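Local atomic coordinates of alpha-rhamnosidase (PDB entry 6I60), a protein that probably hydrolyses terminal non-reducing alpha-L-rhamnose residues of alpha-L-rhamnosides, and has been applied to the selective derhamnosylation of natural flavonoids. Residues S96-K101 with P889-G894; P51-K56 with N133-G138; I796-T801 with W807-S812; F368-T373 with I478-I483. All blocks are in the same frame, centred on the assembly; numbering follows the deposited sequence.

Contact 1. Residues S96-K101 with P889-G894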
# COMPACT_ATOMS: atom_id res chain seq x y z
N SER A 96 27.72 -6.14 -6.56
CA SER A 96 26.62 -6.80 -7.25
C SER A 96 25.28 -6.12 -7.00
O SER A 96 24.27 -6.54 -7.57
CB SER A 96 26.54 -8.27 -6.83
OG SER A 96 26.11 -8.40 -5.48
N GLU A 97 25.24 -5.09 -6.16
CA GLU A 97 23.99 -4.44 -5.82
C GLU A 97 23.49 -3.57 -6.98
O GLU A 97 24.29 -2.96 -7.70
CB GLU A 97 24.15 -3.58 -4.57
CG GLU A 97 24.16 -4.38 -3.27
CD GLU A 97 22.92 -5.26 -3.12
OE1 GLU A 97 23.05 -6.40 -2.63
OE2 GLU A 97 21.82 -4.80 -3.49
N GLN A 98 22.17 -3.54 -7.16
CA GLN A 98 21.54 -2.69 -8.17
C GLN A 98 20.59 -1.68 -7.54
O GLN A 98 19.74 -1.11 -8.23
CB GLN A 98 20.80 -3.53 -9.21
CG GLN A 98 19.74 -4.45 -8.63
CD GLN A 98 19.49 -5.66 -9.51
OE1 GLN A 98 19.66 -6.80 -9.08
NE2 GLN A 98 19.07 -5.42 -10.75
N VAL A 99 20.71 -1.45 -6.23
CA VAL A 99 19.95 -0.43 -5.51
C VAL A 99 20.96 0.39 -4.72
O VAL A 99 21.50 -0.09 -3.71
CB VAL A 99 18.88 -1.04 -4.59
CG1 VAL A 99 18.25 0.04 -3.73
CG2 VAL A 99 17.82 -1.75 -5.40
N ILE A 100 21.22 1.61 -5.17
CA ILE A 100 22.31 2.42 -4.64
C ILE A 100 21.75 3.70 -4.03
O ILE A 100 20.72 4.23 -4.47
CB ILE A 100 23.36 2.76 -5.72
CG1 ILE A 100 23.54 1.58 -6.67
CG2 ILE A 100 24.69 3.12 -5.07
CD1 ILE A 100 24.14 0.35 -6.03
N LYS A 101 22.44 4.20 -3.01
CA LYS A 101 22.14 5.50 -2.42
C LYS A 101 23.02 6.56 -3.06
O LYS A 101 24.22 6.34 -3.27
CB LYS A 101 22.35 5.47 -0.91
CG LYS A 101 22.29 6.83 -0.23
CD LYS A 101 23.11 6.84 1.06
CE LYS A 101 22.68 7.96 1.99
NZ LYS A 101 23.16 7.76 3.38
N PRO A 889 15.66 -14.05 -13.28
CA PRO A 889 16.28 -12.92 -13.97
C PRO A 889 17.78 -12.88 -13.69
O PRO A 889 18.32 -13.60 -12.86
CB PRO A 889 15.57 -11.71 -13.36
CG PRO A 889 15.23 -12.15 -11.97
CD PRO A 889 14.99 -13.65 -12.03
N VAL A 890 18.46 -11.99 -14.43
CA VAL A 890 19.90 -11.84 -14.28
C VAL A 890 20.22 -11.20 -12.92
O VAL A 890 19.45 -10.40 -12.39
CB VAL A 890 20.48 -11.00 -15.44
CG1 VAL A 890 21.97 -11.19 -15.55
CG2 VAL A 890 19.82 -11.39 -16.76
N ASN A 891 21.38 -11.58 -12.36
CA ASN A 891 21.81 -11.19 -11.01
C ASN A 891 20.94 -11.85 -9.94
O ASN A 891 20.65 -11.26 -8.90
CB ASN A 891 21.82 -9.67 -10.83
CG ASN A 891 22.85 -9.22 -9.81
OD1 ASN A 891 24.03 -9.53 -9.93
ND2 ASN A 891 22.40 -8.49 -8.79
N SER A 892 20.55 -13.10 -10.19
CA SER A 892 19.78 -13.87 -9.22
C SER A 892 20.03 -15.35 -9.47
O SER A 892 20.40 -15.76 -10.57
CB SER A 892 18.28 -13.56 -9.32
OG SER A 892 17.51 -14.57 -8.70
N GLU A 893 19.84 -16.15 -8.42
CA GLU A 893 20.02 -17.59 -8.50
C GLU A 893 18.76 -18.29 -8.02
O GLU A 893 18.02 -17.78 -7.17
CB GLU A 893 21.23 -18.05 -7.67
CG GLU A 893 21.03 -18.00 -6.17
CD GLU A 893 22.32 -18.24 -5.40
OE1 GLU A 893 22.98 -17.25 -5.03
OE2 GLU A 893 22.66 -19.42 -5.17
N GLY A 894 18.51 -19.47 -8.59
CA GLY A 894 17.32 -20.24 -8.29
C GLY A 894 17.67 -21.53 -7.56
O GLY A 894 18.70 -22.14 -7.81
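N891 of the C-terminal domain meets S96 and Q98 in the loop leading into strand 99-101. Hydrogen bonds carry the contact. N891 ND2 donates to the backbone carbonyl S96 O at 3.0 Å. This donor lies in the carbonyl plane. The bond is only moderately straight (142°). The same nitrogen gives a second bond to the side-chain oxygen Q98 OE1 at 3.2 Å. Here the donor sits above the plane of the Q98 amide, and the two amide planes are 70° apart. Two acceptors therefore hold this one amide NH2 group. With chi1 at -152° the side chain of N891 swings CG away from its backbone N and reaches toward S96 and Q98.

Van der Waals contact is slight. S96 CB lies 4.2 Å from N891 OD1, and little else touches.

Other polar partners fix the groups. N891 OD1 accepts from the backbone N of Q66. Q98 OE1 also accepts from K868 NZ, and Q98 NE2 donates to W55 O. The lysine probably makes OE1 more firmly held than the N891 bond alone would.

The contact is buried between two domains. On one side, strand 99-101 is the outer strand beside strand 52-56. On the other, N891 lies in the link between strands 882-888 and 893-899, and strand 893-899 runs between strands 846-849 and 927-932.

Contact 2. Residues P51-K56 with N133-G138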
# COMPACT_ATOMS: atom_id res chain seq x y z
N PRO A 51 18.81 10.54 -3.06
CA PRO A 51 17.78 9.62 -3.55
C PRO A 51 18.35 8.23 -3.83
O PRO A 51 19.56 8.00 -3.82
CB PRO A 51 17.29 10.29 -4.84
CG PRO A 51 18.42 11.16 -5.27
CD PRO A 51 19.08 11.63 -4.01
N ILE A 52 17.44 7.30 -4.10
CA ILE A 52 17.79 5.91 -4.35
C ILE A 52 17.69 5.64 -5.85
O ILE A 52 16.69 5.99 -6.49
CB ILE A 52 16.87 4.95 -3.56
CG1 ILE A 52 16.95 5.26 -2.06
CG2 ILE A 52 17.24 3.51 -3.84
CD1 ILE A 52 18.23 4.80 -1.41
N PHE A 53 18.73 5.02 -6.41
CA PHE A 53 18.78 4.66 -7.82
C PHE A 53 18.70 3.14 -7.96
O PHE A 53 19.25 2.40 -7.13
CB PHE A 53 20.05 5.18 -8.48
CG PHE A 53 20.11 6.68 -8.60
CD1 PHE A 53 19.55 7.32 -9.69
CD2 PHE A 53 20.72 7.44 -7.62
CE1 PHE A 53 19.60 8.70 -9.81
CE2 PHE A 53 20.77 8.82 -7.73
CZ PHE A 53 20.21 9.45 -8.82
N SER A 54 18.03 2.68 -9.01
CA SER A 54 17.85 1.26 -9.24
C SER A 54 17.74 1.00 -10.73
O SER A 54 17.46 1.90 -11.52
CB SER A 54 16.62 0.72 -8.51
OG SER A 54 15.56 1.66 -8.53
N TRP A 55 17.98 -0.26 -11.11
CA TRP A 55 17.92 -0.67 -12.51
C TRP A 55 17.79 -2.18 -12.58
O TRP A 55 18.14 -2.90 -11.64
CB TRP A 55 19.17 -0.21 -13.28
CG TRP A 55 20.45 -0.66 -12.65
CD1 TRP A 55 21.04 -1.88 -12.78
CD2 TRP A 55 21.28 0.11 -11.77
NE1 TRP A 55 22.20 -1.92 -12.04
CE2 TRP A 55 22.37 -0.71 -11.41
CE3 TRP A 55 21.22 1.41 -11.26
CZ2 TRP A 55 23.39 -0.28 -10.57
CZ3 TRP A 55 22.23 1.84 -10.42
CH2 TRP A 55 23.30 1.00 -10.09
N LYS A 56 17.30 -2.65 -13.72
CA LYS A 56 17.16 -4.07 -14.01
C LYS A 56 18.14 -4.48 -15.11
O LYS A 56 18.64 -3.64 -15.86
CB LYS A 56 15.72 -4.41 -14.43
CG LYS A 56 14.68 -4.08 -13.38
CD LYS A 56 13.27 -4.15 -13.95
CE LYS A 56 12.23 -3.89 -12.87
NZ LYS A 56 12.31 -4.89 -11.76
N ASN A 133 18.29 8.88 -18.33
CA ASN A 133 17.09 9.11 -17.54
C ASN A 133 17.17 10.49 -16.88
O ASN A 133 18.11 11.25 -17.09
CB ASN A 133 16.91 8.00 -16.50
CG ASN A 133 16.03 6.87 -17.00
OD1 ASN A 133 16.39 6.16 -17.94
ND2 ASN A 133 14.87 6.71 -16.38
N THR A 134 16.16 10.81 -16.07
CA THR A 134 16.02 12.16 -15.56
C THR A 134 15.32 12.12 -14.21
O THR A 134 14.36 11.36 -14.02
CB THR A 134 15.24 13.04 -16.54
OG1 THR A 134 16.10 13.44 -17.62
CG2 THR A 134 14.68 14.28 -15.86
N PHE A 135 15.80 12.93 -13.27
CA PHE A 135 15.07 13.19 -12.03
C PHE A 135 15.17 14.68 -11.72
O PHE A 135 16.26 15.26 -11.80
CB PHE A 135 15.59 12.34 -10.86
CG PHE A 135 17.03 12.61 -10.50
CD1 PHE A 135 18.06 11.99 -11.18
CD2 PHE A 135 17.34 13.46 -9.45
CE1 PHE A 135 19.38 12.23 -10.83
CE2 PHE A 135 18.65 13.70 -9.09
CZ PHE A 135 19.67 13.09 -9.79
N GLU A 136 14.04 15.29 -11.39
CA GLU A 136 13.97 16.72 -11.11
C GLU A 136 13.74 16.93 -9.62
O GLU A 136 12.86 16.29 -9.02
CB GLU A 136 12.85 17.39 -11.91
CG GLU A 136 12.56 18.82 -11.49
CD GLU A 136 11.76 19.59 -12.52
OE1 GLU A 136 11.50 19.04 -13.61
OE2 GLU A 136 11.37 20.74 -12.23
N THR A 137 14.51 17.83 -9.03
CA THR A 137 14.35 18.16 -7.62
C THR A 137 13.23 19.19 -7.45
O THR A 137 13.04 20.07 -8.29
CB THR A 137 15.65 18.70 -7.04
OG1 THR A 137 16.17 19.73 -7.88
CG2 THR A 137 16.68 17.59 -6.93
N GLY A 138 12.52 19.07 -6.34
CA GLY A 138 11.45 19.97 -6.01
C GLY A 138 11.99 21.22 -5.38
O GLY A 138 12.99 21.75 -5.81
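F135 meets F53 across the interior of the N-terminal domain, and these two rings make the one close approach of the contact. Strand 133-137 starts at N133, whose carbonyl O accepts a weak hydrogen bond from T134 OG1. T134 also has its backbone N bonded to N42 OD1.

F135 comes next and points toward strand 52-56. Its CG lies between the backbone N and the carbonyl carbon (chi1 62°), which sends the ring off the strand toward F53. The pair is an offset edge-to-face stack. The ring centroids are 5.3 Å apart and the planes stand at 73°. F53 presents its edge, with CZ at 3.5 Å from F135 CE1. F53 CE1 follows at 3.7 Å from the same F135 CE1 atom. F135 CE1 lies near the plane of the F53 ring. The two side chains cross at about a right angle. Replacing F135 with an alanine would probably open a gap beside F53 CZ and leave the F53 ring more free to turn.

Further rings extend the cluster. F53 meets W115 edge-to-face, and F135 meets Y113 with nearly parallel planes. F135 also touches C37 and V46.

E136 forms salt bridges with R191 and R193. T137 OG1 is hydrogen-bonded to the carbonyls of E108 and K111.

Strands 52-56 and 133-137 belong to different sheets, so the pair is a core contact between the two layers of an immunoglobulin-like beta sandwich.

Contact 3. Residues I796-T801 with W807-S812; sequences IEEGAT and WEKLTS
K809 reaches across to E798 where a Schellman motif ends helix 792-797. Both segments belong to the catalytic domain, which in this family is an (alpha/alpha)6 barrel. The contact lies on its surface.

I796 is still helical. Its carbonyl O accepts the backbone N of G799 at 3.0 Å, one of the two bonds of the motif. E797 is the last helical residue.

E798 is the first to leave helical backbone angles. Its side chain is bent at chi2 (-70°), and this turns the carboxylate toward K809. E798 OE1 forms a salt bridge with K809 NZ, modelled at 2.5 Å. The ammonium group meets this oxygen nearly along the C-O bond. The aliphatic parts also touch: E798 CB lies 3.8 Å from K809 CD. The two side chains cross at about a right angle. E798 also packs on W804.

G799 has positive phi (92°), and a side chain at these angles would press on the preceding carbonyl oxygen. A800 N completes the motif by bonding to M795 O. The chain then runs away from K809.

The lysine sits close to the C-terminal end of the helix. Its positive charge probably offsets the carboxylate of E798 there. In the segment W807-S812, K809 alone touches the turn. Besides the salt bridge, K809 NZ makes a weak hydrogen bond to the backbone oxygen E798 O at 3.4 Å.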
# COMPACT_ATOMS: atom_id res chain seq x y z
N ILE A 796 -17.29 -16.07 0.59
CA ILE A 796 -17.61 -16.05 -0.83
C ILE A 796 -18.99 -16.65 -1.08
O ILE A 796 -19.78 -16.12 -1.88
CB ILE A 796 -16.51 -16.78 -1.63
CG1 ILE A 796 -15.43 -15.80 -2.10
CG2 ILE A 796 -17.10 -17.51 -2.83
CD1 ILE A 796 -14.66 -15.14 -0.97
N GLU A 797 -19.32 -17.74 -0.39
CA GLU A 797 -20.63 -18.35 -0.55
C GLU A 797 -21.75 -17.43 -0.09
O GLU A 797 -22.89 -17.58 -0.56
CB GLU A 797 -20.70 -19.68 0.21
CG GLU A 797 -19.75 -20.76 -0.31
CD GLU A 797 -19.99 -21.09 -1.78
OE1 GLU A 797 -21.13 -21.47 -2.13
OE2 GLU A 797 -19.03 -20.98 -2.58
N GLU A 798 -21.46 -16.48 0.79
CA GLU A 798 -22.45 -15.53 1.27
C GLU A 798 -22.42 -14.21 0.52
O GLU A 798 -22.99 -13.22 0.99
CB GLU A 798 -22.26 -15.28 2.77
CG GLU A 798 -22.74 -16.43 3.65
CD GLU A 798 -24.26 -16.57 3.67
OE1 GLU A 798 -24.95 -15.59 3.32
OE2 GLU A 798 -24.75 -17.65 4.04
N GLY A 799 -21.75 -14.16 -0.63
CA GLY A 799 -21.82 -13.00 -1.50
C GLY A 799 -20.77 -11.94 -1.29
O GLY A 799 -21.00 -10.78 -1.64
N ALA A 800 -19.61 -12.29 -0.73
CA ALA A 800 -18.56 -11.32 -0.47
C ALA A 800 -17.68 -11.18 -1.71
O ALA A 800 -17.15 -12.17 -2.22
CB ALA A 800 -17.72 -11.74 0.74
N THR A 801 -17.54 -9.95 -2.19
CA THR A 801 -16.58 -9.64 -3.24
C THR A 801 -15.26 -9.13 -2.68
O THR A 801 -14.31 -8.94 -3.45
CB THR A 801 -17.16 -8.61 -4.22
OG1 THR A 801 -17.92 -7.63 -3.50
CG2 THR A 801 -18.05 -9.29 -5.25
N TRP A 807 -15.58 -13.34 10.92
CA TRP A 807 -15.91 -14.61 10.27
C TRP A 807 -17.41 -14.77 10.10
O TRP A 807 -17.88 -15.29 9.08
CB TRP A 807 -15.33 -15.77 11.07
CG TRP A 807 -13.83 -15.79 11.16
CD1 TRP A 807 -13.08 -15.50 12.26
CD2 TRP A 807 -12.91 -16.12 10.12
NE1 TRP A 807 -11.74 -15.62 11.97
CE2 TRP A 807 -11.61 -16.00 10.66
CE3 TRP A 807 -13.05 -16.50 8.78
CZ2 TRP A 807 -10.46 -16.26 9.91
CZ3 TRP A 807 -11.91 -16.75 8.04
CH2 TRP A 807 -10.63 -16.63 8.60
N GLU A 808 -18.19 -14.33 11.09
CA GLU A 808 -19.63 -14.47 11.05
C GLU A 808 -20.25 -13.45 10.11
O GLU A 808 -19.77 -12.32 9.99
CB GLU A 808 -20.22 -14.30 12.45
CG GLU A 808 -19.64 -15.24 13.49
CD GLU A 808 -18.39 -14.70 14.15
OE1 GLU A 808 -18.27 -13.46 14.29
OE2 GLU A 808 -17.52 -15.51 14.53
N LYS A 809 -21.32 -13.86 9.42
CA LYS A 809 -22.06 -12.94 8.57
C LYS A 809 -22.85 -11.97 9.44
O LYS A 809 -23.81 -12.36 10.11
CB LYS A 809 -22.99 -13.72 7.64
CG LYS A 809 -23.99 -12.86 6.90
CD LYS A 809 -24.03 -13.20 5.42
CE LYS A 809 -25.33 -12.74 4.78
NZ LYS A 809 -25.39 -13.09 3.34
N LEU A 810 -22.44 -10.71 9.44
CA LEU A 810 -23.05 -9.68 10.28
C LEU A 810 -23.34 -8.46 9.43
O LEU A 810 -22.44 -7.92 8.78
CB LEU A 810 -22.15 -9.32 11.45
CG LEU A 810 -21.94 -10.42 12.49
CD1 LEU A 810 -20.51 -10.46 12.98
CD2 LEU A 810 -22.90 -10.23 13.65
N THR A 811 -24.60 -8.02 9.44
CA THR A 811 -25.06 -6.93 8.58
C THR A 811 -25.79 -5.87 9.39
O THR A 811 -26.85 -5.37 8.99
CB THR A 811 -25.96 -7.46 7.46
OG1 THR A 811 -26.63 -6.37 6.83
CG2 THR A 811 -26.98 -8.43 8.02
N SER A 812 -25.24 -5.51 10.55
CA SER A 812 -25.80 -4.46 11.38
C SER A 812 -24.69 -3.47 11.73
O SER A 812 -23.56 -3.59 11.26
CB SER A 812 -26.44 -5.04 12.65
OG SER A 812 -27.53 -4.24 13.07

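Contact 4. Residues F368-T373 with I478-I483; sequences FGQNYT and IHHNII
The side-chain oxygen of Q370 faces the ring edge of H480. Q370 OE1 lies 3.0 Å from H480 CE1 and near the plane of the ring. The amide and ring planes are 67° apart, so the two flat groups are not stacked. The side chains slide past each other in opposite directions. H480 NE2 is also close to this oxygen, but the angle is poor and no hydrogen bond forms. The contact is close packing of an amide oxygen at the ring edge.

Neighbouring bonds set each group. Q370 NE2 donates to the carbonyl N371 O of the next residue at 3.2 Å, in a nearly straight bond (168°). It also donates to T801 O. The chain bends at chi2 (77°), which brings the amide round beside N371 O. With NE2 held in this way, OE1 is left turned toward the helix. On the other side, H480 ND1 donates to N481 OD1 at 3.1 Å, close to the ring plane, which limits ring rotation. N481 ND2 in turn donates to A800 O and T802 O. Shortening Q370 to an alanine is likely to cost T801 O and N371 O this amide donor and to leave a gap at the H480 edge.

W484 packs against both Q370 and H480. N371 N bonds to T801 OG1. The contact lies at the junction of the concanavalin-like beta domain with helix 473-488 of the catalytic (alpha/alpha)6 barrel.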
# COMPACT_ATOMS: atom_id res chain seq x y z
N PHE A 368 -23.15 -2.76 -8.78
CA PHE A 368 -21.94 -2.82 -9.58
C PHE A 368 -21.30 -4.20 -9.61
O PHE A 368 -20.32 -4.40 -10.33
CB PHE A 368 -20.92 -1.80 -9.05
CG PHE A 368 -21.16 -0.40 -9.54
CD1 PHE A 368 -20.82 -0.03 -10.83
CD2 PHE A 368 -21.74 0.54 -8.71
CE1 PHE A 368 -21.04 1.26 -11.28
CE2 PHE A 368 -21.97 1.83 -9.15
CZ PHE A 368 -21.61 2.19 -10.44
N GLY A 369 -21.84 -5.16 -8.84
CA GLY A 369 -21.30 -6.50 -8.81
C GLY A 369 -20.00 -6.67 -8.06
O GLY A 369 -19.45 -7.78 -8.05
N GLN A 370 -19.49 -5.62 -7.42
CA GLN A 370 -18.22 -5.69 -6.72
C GLN A 370 -18.17 -4.58 -5.69
O GLN A 370 -18.55 -3.44 -5.98
CB GLN A 370 -17.04 -5.58 -7.70
CG GLN A 370 -15.69 -5.34 -7.04
CD GLN A 370 -15.12 -6.60 -6.43
OE1 GLN A 370 -15.11 -7.66 -7.05
NE2 GLN A 370 -14.63 -6.49 -5.20
N ASN A 371 -17.70 -4.92 -4.49
CA ASN A 371 -17.48 -3.94 -3.44
C ASN A 371 -16.16 -3.23 -3.70
O ASN A 371 -15.08 -3.82 -3.52
CB ASN A 371 -17.48 -4.62 -2.07
CG ASN A 371 -17.62 -3.64 -0.93
OD1 ASN A 371 -17.40 -2.44 -1.08
ND2 ASN A 371 -17.98 -4.16 0.24
N TYR A 372 -16.22 -1.97 -4.12
CA TYR A 372 -15.02 -1.20 -4.44
C TYR A 372 -15.02 0.13 -3.70
O TYR A 372 -15.85 0.35 -2.81
CB TYR A 372 -14.89 -0.99 -5.95
CG TYR A 372 -15.95 -0.09 -6.55
CD1 TYR A 372 -17.28 -0.51 -6.63
CD2 TYR A 372 -15.62 1.16 -7.06
CE1 TYR A 372 -18.25 0.31 -7.18
CE2 TYR A 372 -16.59 1.98 -7.62
CZ TYR A 372 -17.90 1.55 -7.68
OH TYR A 372 -18.86 2.36 -8.23
N THR A 373 -14.11 1.02 -4.06
CA THR A 373 -13.96 2.30 -3.39
C THR A 373 -13.90 3.43 -4.40
O THR A 373 -13.43 3.26 -5.53
CB THR A 373 -12.70 2.34 -2.51
OG1 THR A 373 -11.58 1.86 -3.26
CG2 THR A 373 -12.90 1.48 -1.29
N ILE A 478 -11.08 -16.35 -3.68
CA ILE A 478 -10.50 -15.75 -2.49
C ILE A 478 -9.37 -14.80 -2.87
O ILE A 478 -9.27 -13.68 -2.36
CB ILE A 478 -10.01 -16.84 -1.52
CG1 ILE A 478 -11.19 -17.69 -1.03
CG2 ILE A 478 -9.28 -16.22 -0.33
CD1 ILE A 478 -10.79 -19.07 -0.57
N HIS A 479 -8.50 -15.23 -3.79
CA HIS A 479 -7.43 -14.37 -4.27
C HIS A 479 -7.99 -13.12 -4.95
O HIS A 479 -7.41 -12.03 -4.82
CB HIS A 479 -6.53 -15.15 -5.23
CG HIS A 479 -5.54 -14.31 -5.97
ND1 HIS A 479 -4.64 -13.48 -5.33
CD2 HIS A 479 -5.31 -14.16 -7.30
CE1 HIS A 479 -3.90 -12.86 -6.23
NE2 HIS A 479 -4.28 -13.26 -7.43
N HIS A 480 -9.11 -13.26 -5.66
CA HIS A 480 -9.72 -12.10 -6.30
C HIS A 480 -10.29 -11.13 -5.27
O HIS A 480 -10.24 -9.91 -5.46
CB HIS A 480 -10.82 -12.56 -7.27
CG HIS A 480 -11.84 -11.51 -7.59
ND1 HIS A 480 -12.97 -11.32 -6.82
CD2 HIS A 480 -11.92 -10.61 -8.59
CE1 HIS A 480 -13.69 -10.34 -7.33
NE2 HIS A 480 -13.07 -9.89 -8.41
N ASN A 481 -10.83 -11.65 -4.17
CA ASN A 481 -11.42 -10.79 -3.15
C ASN A 481 -10.36 -10.01 -2.38
O ASN A 481 -10.62 -8.87 -1.96
CB ASN A 481 -12.27 -11.63 -2.19
CG ASN A 481 -13.61 -12.02 -2.77
OD1 ASN A 481 -13.74 -12.28 -3.97
ND2 ASN A 481 -14.63 -12.08 -1.92
N ILE A 482 -9.18 -10.60 -2.18
CA ILE A 482 -8.13 -9.92 -1.44
C ILE A 482 -7.52 -8.79 -2.27
O ILE A 482 -7.16 -7.74 -1.74
CB ILE A 482 -7.06 -10.94 -0.98
CG1 ILE A 482 -7.63 -11.84 0.12
CG2 ILE A 482 -5.81 -10.24 -0.50
CD1 ILE A 482 -6.74 -13.00 0.51
N ILE A 483 -7.42 -8.99 -3.59
CA ILE A 483 -6.85 -7.96 -4.45
C ILE A 483 -7.69 -6.70 -4.42
O ILE A 483 -7.16 -5.58 -4.30
CB ILE A 483 -6.69 -8.50 -5.89
CG1 ILE A 483 -5.49 -9.45 -5.98
CG2 ILE A 483 -6.55 -7.35 -6.88
CD1 ILE A 483 -5.05 -9.74 -7.40

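From the N terminus, contact 2 opens at P51-K56. Contact 1 opens at S96-K101 before contact 2 closes at N133-G138, so the two cross. They touch directly, because strands 52-56 and 99-101 are neighbours in one sheet. Contact 4 then spans F368-T373 to I478-I483 and ties the concanavalin-like domain to the catalytic barrel. Contact 3 is a short loop within that barrel. It follows contact 4 in series but lies beside it, with centres about 13 Å apart. Contact 1 closes last, at P889-G894. Its long loop encloses contacts 3 and 4 and brings the C-terminal domain back to the immunoglobulin-like domain.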